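Local coordinates for extracellular subtilisin-like serine proteinase (Vibrio sp. PA-44, PDB 1SH7), which probably cleaves peptide bonds as a calcium-binding, subtilisin-like serine endopeptidase of the proteinase K type, secreted by a cold-adapted bacterium, at residues Tyr34-Gly39 with Val94-Cys99; Val174-Thr179 with Val195-Pro200; Ser182-Ser187 with Lys257-Arg262. All coordinates share one frame; numbering follows the deposited sequence.

Interaction 1: Tyr34-Gly39 with Val94-Cys99; sequences YVIDTG and VRVLSC
Ile36 and Asp37 pair in parallel with Val94 and Arg95, Val94 N giving its hydrogen to Val35 O (2.9 Å) and Asp37 N giving its own to Val94 O. Where the strands end, Asp37 O takes two backbone donors: Val96 N arrives nearly along the C=O axis at 2.8 Å, and Leu97 N comes from above the carbonyl plane at 3.1 Å. Ile36 lies alongside Val94; its CG1 is anti to the carbonyl carbon (chi1 -59°), which leaves CG2 anti to the backbone N, where it reaches Val96 CG2 at 3.6 Å. On the other face Arg95, extended from CG to NE, runs past Gly39 and meets Thr38 O only weakly through NE (3.3 Å). Water 1 also bridges that NE and Thr38 O, and Leu97 O as well; the NH2 end goes on to Asp59 and to the calcium ligand Asp56. Thr38 CG2 rests on Leu97 CB at 3.8 Å. Asp37 is the predicted aspartate of the charge relay system, at the C-terminal end of its strand with His70 beside it, as in other subtilases. Strand 123-127 flanks strand 32-37; helix 105-118 covers Tyr34, Ile36 and Val96, while helix 70-79 packs on Val35 and Asp37.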
loop_
_atom_site.group_PDB
_atom_site.type_symbol
_atom_site.label_atom_id
_atom_site.label_comp_id
_atom_site.label_asym_id
_atom_site.label_seq_id
_atom_site.Cartn_x
_atom_site.Cartn_y
_atom_site.Cartn_z
ATOM N N TYR A 34 -6.457 -6.148 -2.976
ATOM C CA TYR A 34 -6.066 -7.460 -2.489
ATOM C C TYR A 34 -4.913 -7.277 -1.510
ATOM O O TYR A 34 -3.855 -6.790 -1.897
ATOM C CB TYR A 34 -5.671 -8.359 -3.662
ATOM C CG TYR A 34 -6.845 -8.689 -4.514
ATOM C CD1 TYR A 34 -7.649 -9.807 -4.234
ATOM C CD2 TYR A 34 -7.206 -7.865 -5.557
ATOM C CE1 TYR A 34 -8.769 -10.081 -4.993
ATOM C CE2 TYR A 34 -8.345 -8.130 -6.329
ATOM C CZ TYR A 34 -9.119 -9.239 -6.029
ATOM O OH TYR A 34 -10.239 -9.508 -6.786
ATOM N N VAL A 35 -5.139 -7.637 -0.248
ATOM C CA VAL A 35 -4.180 -7.396 0.819
ATOM C C VAL A 35 -3.456 -8.680 1.125
ATOM O O VAL A 35 -4.048 -9.613 1.679
ATOM C CB VAL A 35 -4.902 -6.818 2.038
ATOM C CG1 VAL A 35 -3.956 -6.581 3.185
ATOM C CG2 VAL A 35 -5.646 -5.565 1.619
ATOM N N ILE A 36 -2.194 -8.757 0.681
ATOM C CA ILE A 36 -1.395 -9.976 0.772
ATOM C C ILE A 36 -0.559 -9.801 2.028
ATOM O O ILE A 36 0.404 -9.064 2.050
ATOM C CB ILE A 36 -0.524 -10.174 -0.497
ATOM C CG1 ILE A 36 -1.420 -10.261 -1.761
ATOM C CG2 ILE A 36 0.373 -11.393 -0.363
ATOM C CD1 ILE A 36 -0.658 -10.172 -3.100
ATOM N N ASP A 37 -0.958 -10.472 3.088
ATOM C CA ASP A 37 -0.455 -10.122 4.404
ATOM C C ASP A 37 -0.821 -11.204 5.438
ATOM O O ASP A 37 -0.901 -12.382 5.083
ATOM C CB ASP A 37 -1.012 -8.745 4.790
ATOM C CG ASP A 37 -0.053 -7.939 5.611
ATOM O OD1 ASP A 37 0.259 -8.378 6.743
ATOM O OD2 ASP A 37 0.370 -6.819 5.243
ATOM N N THR A 38 -1.057 -10.796 6.697
ATOM C CA THR A 38 -1.388 -11.724 7.773
ATOM C C THR A 38 -2.862 -12.067 7.854
ATOM O O THR A 38 -3.312 -12.701 8.811
ATOM C CB THR A 38 -0.952 -11.123 9.164
ATOM O OG1 THR A 38 -1.698 -9.922 9.413
ATOM C CG2 THR A 38 0.485 -10.693 9.183
ATOM N N GLY A 39 -3.633 -11.619 6.873
ATOM C CA GLY A 39 -5.062 -11.734 6.889
ATOM C C GLY A 39 -5.691 -10.377 7.131
ATOM O O GLY A 39 -4.988 -9.379 7.306
ATOM N N VAL A 94 -5.787 -11.928 1.575
ATOM C CA VAL A 94 -4.972 -13.029 1.028
ATOM C C VAL A 94 -3.899 -13.347 2.052
ATOM O O VAL A 94 -2.851 -12.706 2.123
ATOM C CB VAL A 94 -4.363 -12.672 -0.346
ATOM C CG1 VAL A 94 -3.645 -13.863 -0.963
ATOM C CG2 VAL A 94 -5.452 -12.172 -1.290
ATOM N N ARG A 95 -4.211 -14.274 2.927
ATOM C CA ARG A 95 -3.357 -14.546 4.059
ATOM C C ARG A 95 -2.158 -15.442 3.696
ATOM O O ARG A 95 -2.315 -16.642 3.410
ATOM C CB ARG A 95 -4.177 -15.132 5.199
ATOM C CG ARG A 95 -3.352 -15.476 6.450
ATOM C CD ARG A 95 -4.226 -15.875 7.612
ATOM N NE ARG A 95 -3.427 -16.022 8.822
ATOM C CZ ARG A 95 -3.117 -17.152 9.439
ATOM N NH1 ARG A 95 -2.357 -17.092 10.519
ATOM N NH2 ARG A 95 -3.574 -18.323 9.063
ATOM N N VAL A 96 -0.963 -14.854 3.724
ATOM C CA VAL A 96 0.262 -15.595 3.443
ATOM C C VAL A 96 1.294 -15.541 4.573
ATOM O O VAL A 96 2.361 -16.153 4.436
ATOM C CB VAL A 96 0.953 -15.124 2.135
ATOM C CG1 VAL A 96 0.005 -15.315 0.911
ATOM C CG2 VAL A 96 1.421 -13.650 2.243
ATOM N N LEU A 97 0.970 -14.804 5.645
ATOM C CA LEU A 97 1.827 -14.676 6.823
ATOM C C LEU A 97 1.066 -15.122 8.080
ATOM O O LEU A 97 -0.135 -14.777 8.275
ATOM C CB LEU A 97 2.291 -13.227 6.987
ATOM C CG LEU A 97 2.946 -12.527 5.793
ATOM C CD1 LEU A 97 3.130 -11.069 6.135
ATOM C CD2 LEU A 97 4.301 -13.154 5.447
ATOM N N SER A 98 1.775 -15.886 8.921
ATOM C CA SER A 98 1.251 -16.495 10.160
ATOM C C SER A 98 0.844 -15.496 11.240
ATOM O O SER A 98 1.033 -14.302 11.065
ATOM C CB SER A 98 2.295 -17.446 10.759
ATOM O OG SER A 98 3.349 -16.734 11.379
ATOM N N CYS A 99 0.311 -15.978 12.367
ATOM C CA CYS A 99 -0.093 -15.071 13.440
ATOM C C CYS A 99 1.133 -14.295 13.973
ATOM O O CYS A 99 0.998 -13.174 14.470
ATOM C CB CYS A 99 -0.722 -15.804 14.607
ATOM S SG CYS A 99 -2.109 -16.868 14.260
HETATM O O HOH W 1 -1.968 -14.028 10.680
#

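Interaction 2: Val174-Thr179 with Val195-Pro200; sequences VTVGST and VDLFAP. With CA (calcium ion), chain C.
Val195 opens the contact by laying CG1 against Gly177 N, 3.7 Å away, just before the parallel pairing of the two strands begins. Asp196 follows and does two jobs. Its carboxylate chelates a calcium ion with both oxygens (OD2 to calcium 2.4 Å), and OD2 also takes the hydrogen of Thr175 N on its anti lone pair at 2.8 Å, an N-H...O angle of 165°; the carboxylate is thus fixed from the metal side and from the strand. Asp196 N returns a bond to Thr175 O. Four waters and the carbonyls of Pro171 and Gly173 complete the metal site. Leu197 has CG between the backbone N and the carbonyl carbon (chi1 81°), and its CD2 touches Val174 CG1 at 3.7 Å, the two side chains crossing; its carbonyl receives Gly177 N. The Phe198 ring lies close by the backbone of Gly177 and Ser178, with Ser178 N at its edge, 3.7 Å from Phe198 CD2. Thr179 CG2 meets Phe198 CB at 3.6 Å, the two side chains at about a right angle. Ala199 N bonds to Gly177 O (2.9 Å), Ala199 O receives Thr179 N, and the methyl CB sits 3.9 Å from Val176 CG1. Strand 197-200 forms one edge of the parallel sheet, with strand 150-154 beyond 174-179; helix 219-236 covers Val176 and Ala199, helix 242-252 packs on Val174, and strand 267-268 meets Leu197, Phe198 and Thr179.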
loop_
_atom_site.group_PDB
_atom_site.type_symbol
_atom_site.label_atom_id
_atom_site.label_comp_id
_atom_site.label_asym_id
_atom_site.label_seq_id
_atom_site.Cartn_x
_atom_site.Cartn_y
_atom_site.Cartn_z
ATOM N N VAL A 174 5.462 -0.966 -7.742
ATOM C CA VAL A 174 5.556 0.353 -7.172
ATOM C C VAL A 174 6.007 0.177 -5.742
ATOM O O VAL A 174 5.241 -0.305 -4.894
ATOM C CB VAL A 174 4.214 1.093 -7.205
ATOM C CG1 VAL A 174 4.390 2.487 -6.642
ATOM C CG2 VAL A 174 3.626 1.148 -8.641
ATOM N N THR A 175 7.267 0.544 -5.496
ATOM C CA THR A 175 7.990 0.264 -4.258
ATOM C C THR A 175 8.024 1.540 -3.413
ATOM O O THR A 175 8.426 2.610 -3.885
ATOM C CB THR A 175 9.408 -0.178 -4.604
ATOM O OG1 THR A 175 9.357 -1.366 -5.423
ATOM C CG2 THR A 175 10.218 -0.575 -3.338
ATOM N N VAL A 176 7.600 1.423 -2.171
ATOM C CA VAL A 176 7.225 2.569 -1.365
ATOM C C VAL A 176 8.080 2.706 -0.128
ATOM O O VAL A 176 8.115 1.805 0.711
ATOM C CB VAL A 176 5.755 2.437 -0.888
ATOM C CG1 VAL A 176 5.337 3.730 -0.126
ATOM C CG2 VAL A 176 4.842 2.137 -2.057
ATOM N N GLY A 177 8.792 3.826 -0.031
ATOM C CA GLY A 177 9.455 4.243 1.194
ATOM C C GLY A 177 8.552 5.060 2.102
ATOM O O GLY A 177 7.433 5.470 1.735
ATOM N N SER A 178 9.036 5.301 3.309
ATOM C CA SER A 178 8.222 5.857 4.408
ATOM C C SER A 178 8.704 7.228 4.815
ATOM O O SER A 178 9.915 7.445 4.904
ATOM C CB SER A 178 8.333 4.967 5.628
ATOM O OG SER A 178 7.607 5.507 6.709
ATOM N N THR A 179 7.771 8.133 5.081
ATOM C CA THR A 179 8.089 9.432 5.685
ATOM C C THR A 179 7.329 9.699 6.996
ATOM O O THR A 179 6.365 9.001 7.353
ATOM C CB THR A 179 7.726 10.595 4.730
ATOM O OG1 THR A 179 6.342 10.483 4.331
ATOM C CG2 THR A 179 8.563 10.585 3.493
ATOM N N VAL A 195 13.270 2.285 -5.108
ATOM C CA VAL A 195 12.130 2.916 -4.434
ATOM C C VAL A 195 11.502 3.926 -5.410
ATOM O O VAL A 195 12.183 4.816 -5.878
ATOM C CB VAL A 195 12.585 3.687 -3.164
ATOM C CG1 VAL A 195 11.439 4.472 -2.548
ATOM C CG2 VAL A 195 13.243 2.745 -2.155
ATOM N N ASP A 196 10.209 3.785 -5.697
ATOM C CA ASP A 196 9.533 4.620 -6.676
ATOM C C ASP A 196 9.028 5.927 -6.100
ATOM O O ASP A 196 9.004 6.920 -6.800
ATOM C CB ASP A 196 8.338 3.890 -7.272
ATOM C CG ASP A 196 8.737 2.676 -8.101
ATOM O OD1 ASP A 196 9.124 2.836 -9.276
ATOM O OD2 ASP A 196 8.681 1.531 -7.669
ATOM N N LEU A 197 8.619 5.905 -4.835
ATOM C CA LEU A 197 8.119 7.109 -4.138
ATOM C C LEU A 197 7.986 6.854 -2.644
ATOM O O LEU A 197 8.061 5.704 -2.200
ATOM C CB LEU A 197 6.770 7.593 -4.720
ATOM C CG LEU A 197 5.470 6.901 -4.277
ATOM C CD1 LEU A 197 4.219 7.569 -4.812
ATOM C CD2 LEU A 197 5.503 5.450 -4.732
ATOM N N PHE A 198 7.786 7.937 -1.889
ATOM C CA PHE A 198 7.582 7.911 -0.457
ATOM C C PHE A 198 6.096 8.118 -0.161
ATOM O O PHE A 198 5.388 8.805 -0.900
ATOM C CB PHE A 198 8.367 9.061 0.224
ATOM C CG PHE A 198 9.863 8.850 0.236
ATOM C CD1 PHE A 198 10.686 9.446 -0.727
ATOM C CD2 PHE A 198 10.449 8.043 1.188
ATOM C CE1 PHE A 198 12.041 9.226 -0.736
ATOM C CE2 PHE A 198 11.827 7.824 1.168
ATOM C CZ PHE A 198 12.613 8.422 0.210
ATOM N N ALA A 199 5.635 7.588 0.964
ATOM C CA ALA A 199 4.303 7.905 1.470
ATOM C C ALA A 199 4.353 7.888 3.017
ATOM O O ALA A 199 5.299 7.357 3.589
ATOM C CB ALA A 199 3.299 6.857 0.945
ATOM N N PRO A 200 3.340 8.450 3.691
ATOM C CA PRO A 200 3.274 8.400 5.155
ATOM C C PRO A 200 3.421 6.998 5.762
ATOM O O PRO A 200 2.637 6.091 5.448
ATOM C CB PRO A 200 1.888 8.991 5.448
ATOM C CG PRO A 200 1.668 9.966 4.334
ATOM C CD PRO A 200 2.201 9.192 3.122
HETATM CA CA CA C . 9.262 0.415 -9.670
HETATM O O HOH W 2 10.027 -1.322 -8.108
HETATM O O HOH W 3 7.759 1.197 -11.275
HETATM O O HOH W 4 10.773 1.089 -11.599
HETATM O O HOH W 5 11.352 1.107 -8.760
#

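Interaction 3: Ser182-Ser187 with Lys257-Arg262; sequences SDSRSS and KVSDTR
Asp260 O receives Arg185 NE at 2.8 Å, nearly in line with its C=O bond and in the plane of the guanidinium. Beside it, NH2 of the same arginine makes a salt bridge to Asp260 OD1 (2.9 Å), meeting that oxygen from above the carboxylate plane; the two planes stand 64° apart. Arg185 thus grips a backbone and a side-chain oxygen of one residue side-on. Its chain leaves the backbone with CG anti to N and bends at chi3 (65°), which brings the NE/NH2 edge of the guanidinium to Asp260. Arg262 CD lies over one face of the guanidinium, toward its rim, 3.6 Å from Arg185 NH2, while the guanidinium of Arg262 itself makes a cation-pi contact with Trp191. Arg185 NH1 is taken by Ser189 O and Asn159 OD1, and water 8 links Arg185 O to Asp260 OD1. Neither segment is regular helix or strand: the loop between strands 174-179 and 197-200 is laid against the loop between strands 254-255 and 267-268, joined at a single bridge, Ser184 with Ser259. Around it Ser259 N gives to Asp183 O (2.9 Å) and Arg185 N gives to Ser259 O, the latter almost straight at 172°. Ser259 OG stands 3.3 Å from Ser184 CA, and Val258 CG1 packs 3.5 Å from Asp183 O. At the far end water 7 donates to both Asp183 OD2 and Lys257 O; Asp183 OD2 also forms a salt bridge with Arg10, and Lys257 NZ leads away to Asn15.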
loop_
_atom_site.group_PDB
_atom_site.type_symbol
_atom_site.label_atom_id
_atom_site.label_comp_id
_atom_site.label_asym_id
_atom_site.label_seq_id
_atom_site.Cartn_x
_atom_site.Cartn_y
_atom_site.Cartn_z
ATOM N N SER A 182 6.845 15.500 9.462
ATOM C CA SER A 182 7.776 16.595 9.207
ATOM C C SER A 182 8.402 16.568 7.815
ATOM O O SER A 182 9.309 17.324 7.526
ATOM C CB SER A 182 8.871 16.597 10.266
ATOM O OG SER A 182 9.790 15.547 10.048
ATOM N N ASP A 183 7.903 15.688 6.961
ATOM C CA ASP A 183 8.452 15.430 5.637
ATOM C C ASP A 183 9.864 14.863 5.587
ATOM O O ASP A 183 10.475 14.850 4.545
ATOM C CB ASP A 183 8.310 16.662 4.732
ATOM C CG ASP A 183 6.917 16.764 4.109
ATOM O OD1 ASP A 183 6.101 15.808 4.274
ATOM O OD2 ASP A 183 6.554 17.764 3.433
ATOM N N SER A 184 10.385 14.353 6.705
ATOM C CA SER A 184 11.624 13.580 6.618
ATOM C C SER A 184 11.322 12.166 6.173
ATOM O O SER A 184 10.296 11.608 6.538
ATOM C CB SER A 184 12.354 13.524 7.965
ATOM O OG SER A 184 13.557 12.737 7.864
ATOM N N ARG A 185 12.229 11.577 5.404
ATOM C CA ARG A 185 12.297 10.132 5.323
ATOM C C ARG A 185 12.336 9.574 6.742
ATOM O O ARG A 185 13.063 10.097 7.553
ATOM C CB ARG A 185 13.590 9.715 4.599
ATOM C CG ARG A 185 13.780 8.203 4.446
ATOM C CD ARG A 185 15.129 7.737 3.865
ATOM N NE ARG A 185 16.268 8.054 4.742
ATOM C CZ ARG A 185 16.888 7.217 5.575
ATOM N NH1 ARG A 185 16.534 5.942 5.684
ATOM N NH2 ARG A 185 17.894 7.679 6.309
ATOM N N SER A 186 11.537 8.549 7.047
ATOM C CA SER A 186 11.614 7.867 8.354
ATOM C C SER A 186 12.994 7.269 8.463
ATOM O O SER A 186 13.511 6.711 7.475
ATOM C CB SER A 186 10.559 6.764 8.457
ATOM O OG SER A 186 9.276 7.290 8.162
ATOM N N SER A 187 13.593 7.360 9.647
ATOM C CA SER A 187 14.991 6.924 9.812
ATOM C C SER A 187 15.225 5.459 9.515
ATOM O O SER A 187 16.370 5.080 9.245
ATOM C CB SER A 187 15.523 7.232 11.208
ATOM O OG SER A 187 14.690 6.714 12.184
ATOM N N LYS A 257 9.784 17.587 -1.781
ATOM C CA LYS A 257 9.258 17.915 -0.431
ATOM C C LYS A 257 9.967 17.193 0.727
ATOM O O LYS A 257 9.907 17.646 1.897
ATOM C CB LYS A 257 7.761 17.620 -0.327
ATOM C CG LYS A 257 6.969 18.089 -1.499
ATOM C CD LYS A 257 7.042 19.587 -1.656
ATOM C CE LYS A 257 6.176 19.996 -2.809
ATOM N NZ LYS A 257 6.248 21.477 -3.091
ATOM N N VAL A 258 10.617 16.081 0.414
ATOM C CA VAL A 258 11.117 15.148 1.423
ATOM C C VAL A 258 12.573 15.454 1.748
ATOM O O VAL A 258 13.339 15.739 0.847
ATOM C CB VAL A 258 10.974 13.669 0.913
ATOM C CG1 VAL A 258 11.492 12.640 1.986
ATOM C CG2 VAL A 258 9.548 13.365 0.490
ATOM N N SER A 259 12.942 15.402 3.036
ATOM C CA SER A 259 14.332 15.538 3.482
ATOM C C SER A 259 14.963 14.174 3.781
ATOM O O SER A 259 14.277 13.186 4.083
ATOM C CB SER A 259 14.448 16.453 4.711
ATOM O OG SER A 259 13.620 15.996 5.754
ATOM N N ASP A 260 16.288 14.108 3.664
ATOM C CA ASP A 260 17.043 12.867 3.882
ATOM C C ASP A 260 16.646 11.678 2.965
ATOM O O ASP A 260 16.518 10.531 3.404
ATOM C CB ASP A 260 16.999 12.479 5.359
ATOM C CG ASP A 260 18.054 11.465 5.712
ATOM O OD1 ASP A 260 17.796 10.590 6.568
ATOM O OD2 ASP A 260 19.172 11.452 5.135
ATOM N N THR A 261 16.511 11.960 1.667
ATOM C CA THR A 261 16.123 10.965 0.678
ATOM C C THR A 261 17.248 9.996 0.354
ATOM O O THR A 261 17.009 8.900 -0.170
ATOM C CB THR A 261 15.698 11.655 -0.608
ATOM O OG1 THR A 261 16.689 12.619 -1.005
ATOM C CG2 THR A 261 14.403 12.495 -0.370
ATOM N N ARG A 262 18.484 10.417 0.579
ATOM C CA ARG A 262 19.592 9.455 0.607
ATOM C C ARG A 262 19.728 8.694 -0.716
ATOM O O ARG A 262 19.892 7.467 -0.696
ATOM C CB ARG A 262 19.271 8.396 1.649
ATOM C CG ARG A 262 19.887 8.512 2.916
ATOM C CD ARG A 262 20.047 7.155 3.518
ATOM N NE ARG A 262 21.222 6.494 2.950
ATOM C CZ ARG A 262 22.069 5.740 3.649
ATOM N NH1 ARG A 262 21.878 5.513 4.941
ATOM N NH2 ARG A 262 23.104 5.196 3.045
HETATM O O HOH W 6 11.747 17.578 6.273
HETATM O O HOH W 7 8.137 19.695 2.831
HETATM O O HOH W 8 15.756 9.869 8.161
#

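How the interactions relate
Interaction 1 comes first along the chain and belongs to the same seven-stranded parallel sheet as interaction 2, but the two lie on opposite sides of the chain's centre, their centres about 21 Å apart. Interaction 1 carries the predicted catalytic aspartate; interaction 2 forms the edge of the sheet at 197-200 and supplies Asp196 to a calcium site. Interactions 2 and 3 alternate in sequence and touch: 182-187 lies in the loop that connects the two strands of interaction 2, and Ser178 OG lies 2.8 Å from Ser186 OG, a probable hydrogen bond, while Phe198 packs on Arg185. Interaction 3 therefore joins that edge to the 257-262 loop nearer the C-terminus, its centre about 29 Å from that of interaction 1.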